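Local coordinates for protein ethyl acetate hydrolase (Pseudomonas veronii, PDB 5EFZ) that hydrolyses ethyl acetate to ethanol and acetate, a step in the breakdown of short-chain methyl ketones, and works as a homodimer, at residues A[76-81]-A[343-348]; A[84-89]-A[146-151]. All coordinates share one frame; numbering follows the deposited sequence.

Interaction 1: residues A[76-81]-A[343-348]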
ATOM      1  N   GLU A  76      -5.440   0.400  26.973  1.00 23.03           N
ATOM      2  CA  GLU A  76      -6.454   0.405  28.008  1.00 26.71           C
ATOM      3  C   GLU A  76      -7.859   0.640  27.454  1.00 27.01           C
ATOM      4  O   GLU A  76      -8.788  -0.105  27.764  1.00 28.44           O
ATOM      5  CB  GLU A  76      -6.138   1.477  29.048  1.00 32.94           C
ATOM      6  CG  GLU A  76      -7.189   1.578  30.108  1.00 41.85           C
ATOM      7  CD  GLU A  76      -7.022   2.799  30.975  1.00 49.22           C
ATOM      8  OE1 GLU A  76      -6.170   3.655  30.652  1.00 51.90           O
ATOM      9  OE2 GLU A  76      -7.744   2.895  31.982  1.00 53.34           O
ATOM     10  N   GLN A  77      -8.009   1.698  26.661  1.00 22.00           N
ATOM     11  CA  GLN A  77      -9.297   2.081  26.126  1.00 25.83           C
ATOM     12  C   GLN A  77      -9.910   1.019  25.198  1.00 24.96           C
ATOM     13  O   GLN A  77     -11.119   0.837  25.193  1.00 25.56           O
ATOM     14  CB  GLN A  77      -9.174   3.413  25.366  1.00 25.90           C
ATOM     15  CG  GLN A  77      -8.988   4.601  26.300  1.00 35.12           C
ATOM     16  CD  GLN A  77      -8.818   5.910  25.559  1.00 41.86           C
ATOM     17  OE1 GLN A  77      -8.300   5.944  24.432  1.00 43.02           O
ATOM     18  NE2 GLN A  77      -9.250   6.997  26.182  1.00 46.51           N
ATOM     19  N   ILE A  78      -9.079   0.352  24.410  1.00 23.51           N
ATOM     20  CA  ILE A  78      -9.611  -0.536  23.363  1.00 24.08           C
ATOM     21  C   ILE A  78      -9.801  -1.969  23.873  1.00 22.78           C
ATOM     22  O   ILE A  78     -10.768  -2.644  23.499  1.00 25.15           O
ATOM     23  CB  ILE A  78      -8.686  -0.518  22.129  1.00 23.20           C
ATOM     24  CG1 ILE A  78      -8.588   0.913  21.580  1.00 23.64           C
ATOM     25  CG2 ILE A  78      -9.181  -1.488  21.028  1.00 22.77           C
ATOM     26  CD1 ILE A  78      -7.399   1.121  20.674  1.00 23.25           C
ATOM     27  N   TYR A  79      -8.920  -2.417  24.764  1.00 19.96           N
ATOM     28  CA  TYR A  79      -8.819  -3.856  25.070  1.00 18.81           C
ATOM     29  C   TYR A  79      -9.091  -4.285  26.512  1.00 20.34           C
ATOM     30  O   TYR A  79      -9.466  -5.443  26.756  1.00 20.81           O
ATOM     31  CB  TYR A  79      -7.422  -4.353  24.677  1.00 17.05           C
ATOM     32  CG  TYR A  79      -7.169  -4.213  23.196  1.00 16.80           C
ATOM     33  CD1 TYR A  79      -7.756  -5.069  22.305  1.00 17.87           C
ATOM     34  CD2 TYR A  79      -6.316  -3.217  22.702  1.00 18.56           C
ATOM     35  CE1 TYR A  79      -7.566  -4.940  20.927  1.00 21.18           C
ATOM     36  CE2 TYR A  79      -6.093  -3.085  21.325  1.00 19.92           C
ATOM     37  CZ  TYR A  79      -6.721  -3.947  20.446  1.00 21.86           C
ATOM     38  OH  TYR A  79      -6.528  -3.815  19.083  1.00 21.56           O
ATOM     39  N   ILE A  80      -8.919  -3.385  27.469  1.00 20.25           N
ATOM     40  CA  ILE A  80      -8.988  -3.796  28.881  1.00 19.53           C
ATOM     41  C   ILE A  80     -10.324  -3.458  29.528  1.00 24.65           C
ATOM     42  O   ILE A  80     -10.827  -2.347  29.368  1.00 28.53           O
ATOM     43  CB  ILE A  80      -7.834  -3.148  29.688  1.00 25.59           C
ATOM     44  CG1 ILE A  80      -6.490  -3.609  29.121  1.00 24.60           C
ATOM     45  CG2 ILE A  80      -7.994  -3.458  31.205  1.00 21.63           C
ATOM     46  CD1 ILE A  80      -5.262  -2.893  29.758  1.00 25.70           C
ATOM     47  N   GLY A  81     -10.920  -4.420  30.247  1.00 21.52           N
ATOM     48  CA  GLY A  81     -12.157  -4.137  30.947  1.00 24.57           C
ATOM     49  C   GLY A  81     -12.839  -5.376  31.505  1.00 28.68           C
ATOM     50  O   GLY A  81     -12.564  -6.511  31.093  1.00 27.63           O
ATOM     51  N   GLN A 343     -16.697  -6.312  15.653  1.00 19.80           N
ATOM     52  CA  GLN A 343     -16.718  -7.765  15.346  1.00 21.49           C
ATOM     53  C   GLN A 343     -15.347  -8.369  15.603  1.00 20.79           C
ATOM     54  O   GLN A 343     -15.207  -9.455  16.174  1.00 22.57           O
ATOM     55  CB  GLN A 343     -17.104  -8.059  13.880  1.00 23.17           C
ATOM     56  CG  GLN A 343     -18.505  -7.725  13.495  1.00 32.66           C
ATOM     57  CD  GLN A 343     -19.542  -8.800  13.835  1.00 34.26           C
ATOM     58  OE1 GLN A 343     -20.330  -8.611  14.746  1.00 38.74           O
ATOM     59  NE2 GLN A 343     -19.612  -9.873  13.037  1.00 33.77           N
ATOM     60  N   MET A 344     -14.330  -7.676  15.115  1.00 17.60           N
ATOM     61  CA  MET A 344     -12.958  -8.106  15.307  1.00 16.26           C
ATOM     62  C   MET A 344     -12.570  -8.147  16.788  1.00 18.82           C
ATOM     63  O   MET A 344     -11.947  -9.108  17.239  1.00 18.78           O
ATOM     64  CB  MET A 344     -12.007  -7.180  14.532  1.00 17.60           C
ATOM     65  CG  MET A 344     -10.614  -7.751  14.354  1.00 25.33           C
ATOM     66  SD  MET A 344      -9.327  -6.474  14.382  1.00 35.86           S
ATOM     67  CE  MET A 344      -9.458  -6.191  16.171  1.00 25.40           C
ATOM     68  N   LEU A 345     -12.936  -7.125  17.556  1.00 19.31           N
ATOM     69  CA  LEU A 345     -12.720  -7.167  19.021  1.00 19.35           C
ATOM     70  C   LEU A 345     -13.413  -8.370  19.681  1.00 21.21           C
ATOM     71  O   LEU A 345     -12.863  -8.962  20.609  1.00 18.61           O
ATOM     72  CB  LEU A 345     -13.217  -5.880  19.688  1.00 17.83           C
ATOM     73  CG  LEU A 345     -12.378  -4.632  19.281  1.00 19.37           C
ATOM     74  CD1 LEU A 345     -12.884  -3.401  19.986  1.00 20.54           C
ATOM     75  CD2 LEU A 345     -10.887  -4.804  19.571  1.00 21.78           C
ATOM     76  N   ASP A 346     -14.621  -8.704  19.213  1.00 19.82           N
ATOM     77  CA  ASP A 346     -15.350  -9.835  19.769  1.00 23.43           C
ATOM     78  C   ASP A 346     -14.603 -11.136  19.448  1.00 22.15           C
ATOM     79  O   ASP A 346     -14.434 -11.985  20.329  1.00 20.62           O
ATOM     80  CB  ASP A 346     -16.781  -9.853  19.233  1.00 29.27           C
ATOM     81  CG  ASP A 346     -17.632 -10.911  19.885  1.00 40.79           C
ATOM     82  OD1 ASP A 346     -18.045 -10.710  21.044  1.00 45.36           O
ATOM     83  OD2 ASP A 346     -17.900 -11.943  19.223  1.00 44.60           O
ATOM     84  N   GLN A 347     -14.115 -11.280  18.210  1.00 19.09           N
ATOM     85  CA  GLN A 347     -13.328 -12.475  17.876  1.00 20.91           C
ATOM     86  C   GLN A 347     -12.083 -12.573  18.734  1.00 21.25           C
ATOM     87  O   GLN A 347     -11.708 -13.654  19.232  1.00 20.27           O
ATOM     88  CB  GLN A 347     -12.901 -12.466  16.411  1.00 21.62           C
ATOM     89  CG  GLN A 347     -13.984 -12.333  15.390  1.00 26.89           C
ATOM     90  CD  GLN A 347     -13.352 -12.047  14.024  1.00 28.01           C
ATOM     91  OE1 GLN A 347     -12.357 -12.691  13.639  1.00 27.91           O
ATOM     92  NE2 GLN A 347     -13.893 -11.060  13.316  1.00 24.47           N
ATOM     93  N   LEU A 348     -11.408 -11.441  18.897  1.00 19.65           N
ATOM     94  CA  LEU A 348     -10.171 -11.441  19.655  1.00 19.33           C
ATOM     95  C   LEU A 348     -10.397 -11.866  21.098  1.00 21.32           C
ATOM     96  O   LEU A 348      -9.589 -12.623  21.661  1.00 20.50           O
ATOM     97  CB  LEU A 348      -9.530 -10.046  19.629  1.00 19.06           C
ATOM     98  CG  LEU A 348      -8.215  -9.939  20.409  1.00 20.46           C
ATOM     99  CD1 LEU A 348      -7.175 -10.900  19.837  1.00 18.88           C
ATOM    100  CD2 LEU A 348      -7.688  -8.513  20.332  1.00 18.48           C
TER
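Tyr-79, at the end of helix 72-79, and Leu-345, near the start of helix 342-356, mark the closest approach of the two backbones, their CA atoms 7.9 Å apart, and the space between is bridged mainly by side chains. The CB of Leu-345 is directed toward the other helix, and its CD2 methyl does most of the touching: it lies 3.6 Å from CE1 of Tyr-79 and 4.0 Å from CG2 of Ile-78. One helical turn on, Leu-348 carries its CG anti to the backbone N (chi1 180°), which brings its CD2 to 3.6 Å from that same CE1 of Tyr-79. Both leucines come at the ring obliquely, and each crosses the tyrosine side chain at about a right angle. CG2 of Ile-78 sits over the centre of one ring face, 3.4 Å above its plane, so the ring is backed by its own chain neighbour as well. A serine at Tyr-79 has no ring to set against the CD2 methyls of Leu-345 and Leu-348, and would probably open a gap between the two helices and leave those methyls without their common partner. The ring also leans on Trp-67, and its OH makes a weak hydrogen bond to the carbonyl of Leu-337. Helices 72-79 and 342-356 are neighbours on one side of the alpha/beta hydrolase sheet, and just past the first, Ile-80 packs down on strands 45-51 and 92-96.

Interaction 2: residues A[84-89]-A[146-151]. With ACT (acetate ion), chain O.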
ATOM      1  N   ARG A  84     -14.159  -8.263  29.346  1.00 32.15           N
ATOM      2  CA  ARG A  84     -13.251  -8.606  28.248  1.00 29.18           C
ATOM      3  C   ARG A  84     -12.323  -9.774  28.606  1.00 28.91           C
ATOM      4  O   ARG A  84     -12.301 -10.212  29.746  1.00 29.62           O
ATOM      5  CB  ARG A  84     -12.425  -7.376  27.862  1.00 27.86           C
ATOM      6  CG  ARG A  84     -13.231  -6.078  27.704  1.00 28.02           C
ATOM      7  CD  ARG A  84     -14.032  -6.058  26.414  1.00 28.00           C
ATOM      8  NE  ARG A  84     -13.183  -6.139  25.217  1.00 26.89           N
ATOM      9  CZ  ARG A  84     -12.576  -5.102  24.639  1.00 27.50           C
ATOM     10  NH1 ARG A  84     -12.706  -3.873  25.138  1.00 27.33           N
ATOM     11  NH2 ARG A  84     -11.840  -5.287  23.543  1.00 23.44           N
ATOM     12  N   ALA A  85     -11.550 -10.269  27.642  1.00 27.61           N
ATOM     13  CA  ALA A  85     -10.536 -11.283  27.953  1.00 26.83           C
ATOM     14  C   ALA A  85      -9.478 -10.713  28.919  1.00 24.77           C
ATOM     15  O   ALA A  85      -9.112 -11.362  29.920  1.00 26.64           O
ATOM     16  CB  ALA A  85      -9.866 -11.802  26.664  1.00 24.66           C
ATOM     17  N   LEU A  86      -8.972  -9.515  28.612  1.00 23.04           N
ATOM     18  CA  LEU A  86      -8.042  -8.826  29.513  1.00 21.56           C
ATOM     19  C   LEU A  86      -8.856  -8.145  30.609  1.00 23.26           C
ATOM     20  O   LEU A  86      -9.103  -6.944  30.580  1.00 22.14           O
ATOM     21  CB  LEU A  86      -7.196  -7.806  28.765  1.00 21.83           C
ATOM     22  CG  LEU A  86      -6.433  -8.380  27.560  1.00 22.87           C
ATOM     23  CD1 LEU A  86      -5.506  -7.344  26.975  1.00 21.00           C
ATOM     24  CD2 LEU A  86      -5.678  -9.643  27.957  1.00 22.48           C
ATOM     25  N   ASP A  87      -9.247  -8.941  31.584  1.00 24.10           N
ATOM     26  CA  ASP A  87     -10.163  -8.547  32.633  1.00 25.77           C
ATOM     27  C   ASP A  87      -9.379  -8.241  33.908  1.00 24.30           C
ATOM     28  O   ASP A  87      -8.815  -9.141  34.507  1.00 22.50           O
ATOM     29  CB  ASP A  87     -11.163  -9.694  32.861  1.00 27.38           C
ATOM     30  CG  ASP A  87     -12.263  -9.362  33.855  1.00 30.75           C
ATOM     31  OD1 ASP A  87     -12.108  -8.458  34.702  1.00 30.03           O
ATOM     32  OD2 ASP A  87     -13.312 -10.044  33.790  1.00 33.29           O
ATOM     33  N   PRO A  88      -9.381  -6.979  34.351  1.00 26.49           N
ATOM     34  CA  PRO A  88      -8.583  -6.624  35.535  1.00 26.07           C
ATOM     35  C   PRO A  88      -9.172  -7.115  36.865  1.00 27.81           C
ATOM     36  O   PRO A  88      -8.533  -6.987  37.932  1.00 26.71           O
ATOM     37  CB  PRO A  88      -8.535  -5.094  35.462  1.00 28.17           C
ATOM     38  CG  PRO A  88      -9.793  -4.719  34.755  1.00 28.17           C
ATOM     39  CD  PRO A  88     -10.095  -5.819  33.782  1.00 25.51           C
ATOM     40  N   SER A  89     -10.361  -7.714  36.836  1.00 29.03           N
ATOM     41  CA  SER A  89     -10.861  -8.326  38.060  1.00 30.59           C
ATOM     42  C   SER A  89     -10.271  -9.735  38.238  1.00 29.52           C
ATOM     43  O   SER A  89     -10.444 -10.366  39.285  1.00 29.79           O
ATOM     44  CB  SER A  89     -12.396  -8.374  38.066  1.00 35.96           C
ATOM     45  OG  SER A  89     -12.886  -9.259  37.075  1.00 37.89           O
ATOM     46  N   LEU A 146       0.491 -14.318  30.224  1.00 17.81           N
ATOM     47  CA  LEU A 146       0.277 -13.989  28.809  1.00 16.11           C
ATOM     48  C   LEU A 146       1.098 -12.757  28.485  1.00 18.40           C
ATOM     49  O   LEU A 146       1.177 -11.852  29.319  1.00 18.30           O
ATOM     50  CB  LEU A 146      -1.215 -13.714  28.517  1.00 16.51           C
ATOM     51  CG  LEU A 146      -1.549 -13.149  27.128  1.00 18.05           C
ATOM     52  CD1 LEU A 146      -1.249 -14.261  26.074  1.00 16.12           C
ATOM     53  CD2 LEU A 146      -3.036 -12.777  27.075  1.00 18.29           C
ATOM     54  N   VAL A 147       1.769 -12.775  27.329  1.00 15.34           N
ATOM     55  CA  VAL A 147       2.272 -11.571  26.696  1.00 14.89           C
ATOM     56  C   VAL A 147       1.422 -11.355  25.436  1.00 17.14           C
ATOM     57  O   VAL A 147       1.251 -12.268  24.637  1.00 17.87           O
ATOM     58  CB  VAL A 147       3.744 -11.679  26.337  1.00 15.79           C
ATOM     59  CG1 VAL A 147       4.207 -10.366  25.693  1.00 18.53           C
ATOM     60  CG2 VAL A 147       4.592 -11.950  27.626  1.00 19.33           C
ATOM     61  N   VAL A 148       0.841 -10.173  25.290  1.00 14.16           N
ATOM     62  CA  VAL A 148      -0.009  -9.908  24.126  1.00 15.42           C
ATOM     63  C   VAL A 148       0.204  -8.484  23.630  1.00 16.74           C
ATOM     64  O   VAL A 148       0.229  -7.531  24.418  1.00 16.87           O
ATOM     65  CB  VAL A 148      -1.529 -10.151  24.452  1.00 21.04           C
ATOM     66  CG1 VAL A 148      -1.985  -9.352  25.715  1.00 19.27           C
ATOM     67  CG2 VAL A 148      -2.440  -9.854  23.202  1.00 18.08           C
ATOM     68  N   GLY A 149       0.345  -8.335  22.311  1.00 14.52           N
ATOM     69  CA  GLY A 149       0.456  -6.999  21.744  1.00 14.31           C
ATOM     70  C   GLY A 149       0.172  -7.045  20.263  1.00 16.89           C
ATOM     71  O   GLY A 149       0.158  -8.127  19.669  1.00 16.35           O
ATOM     72  N   GLY A 150      -0.063  -5.875  19.675  1.00 15.02           N
ATOM     73  CA  GLY A 150      -0.348  -5.792  18.254  1.00 15.84           C
ATOM     74  C   GLY A 150       0.733  -4.996  17.554  1.00 16.24           C
ATOM     75  O   GLY A 150       1.261  -4.034  18.113  1.00 17.54           O
ATOM     76  N   SER A 151       1.042  -5.435  16.346  1.00 14.78           N
ATOM     77  CA  SER A 151       2.055  -4.832  15.462  1.00 17.36           C
ATOM     78  C   SER A 151       3.423  -4.706  16.158  1.00 16.71           C
ATOM     79  O   SER A 151       4.039  -5.732  16.413  1.00 17.02           O
ATOM     80  CB  SER A 151       1.577  -3.496  14.929  1.00 20.36           C
ATOM     81  OG  SER A 151       2.405  -3.131  13.830  1.00 22.08           O
TER
HETATM   82  C   ACT O 409       1.739  -0.285  14.758  1.00 27.32           C
HETATM   83  O   ACT O 409       1.706  -0.771  13.592  1.00 26.49           O
HETATM   84  OXT ACT O 409       2.661  -0.696  15.541  1.00 25.91           O
HETATM   85  CH3 ACT O 409       0.711   0.706  15.186  1.00 23.64           C
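Leu-86 reaches from the loop before strand 92-96 onto Leu-146 and Val-148 of strand 146-150, the central strand that leads into the nucleophile elbow of this alpha/beta hydrolase. The CB of Leu-86 is directed toward the strand, and CG, beside the backbone N (chi1 -55°), carries the side chain on in that direction until its two methyls part. One prong, CD1, lies 4.2 Å from CG1 of Val-148; the other, CD2, lies 4.2 Å from CD2 of Leu-146, whose side chain it crosses at about a right angle. These are light, wholly apolar touches, and Ile-62 of the adjoining strand 61-65 packs against all three residues. Leu-86 is also the centre of an inverse gamma turn, closed by a weak bond from Asp-87 N to Ala-85 O.

At the far end of strand 146-150 sits Ser-151, the inferred nucleophile, in the strained backbone conformation (phi 54°, psi -114°) of such elbows. Its OG lies 2.5 Å from O of an acetate ion, probably from the crystallisation liquor, too short for the hydrogen-bond length to be taken at face value; the ion is also held by His-334 and the backbone nitrogens of Tyr-68 and Met-152. At the loop's other end an Asx turn closes: OD1 of Asp-87 accepts both Ser-89 N, at 2.9 Å, and Ser-89 OG, at 2.6 Å, from the same face of its carboxylate.

In the fold
From the N terminus, the chain runs through strand 61-65 into helix 72-79, opening interaction 1, and a few residues later into loop 84-89, opening interaction 2. Strand 146-150 closes the inner loop, while the outer one closes only near the C terminus, at helix 342-356; interaction 2 is therefore nested inside interaction 1. One ties helix to helix, the other ties a loop to the central sheet, and their centres are 9 Å apart. Arg-84 links them by donating NH1 to the carbonyl of Ile-78 while its NE makes a salt bridge with Asp-349 of helix 342-356. Gly-81 N probably also bonds to Leu-86 O.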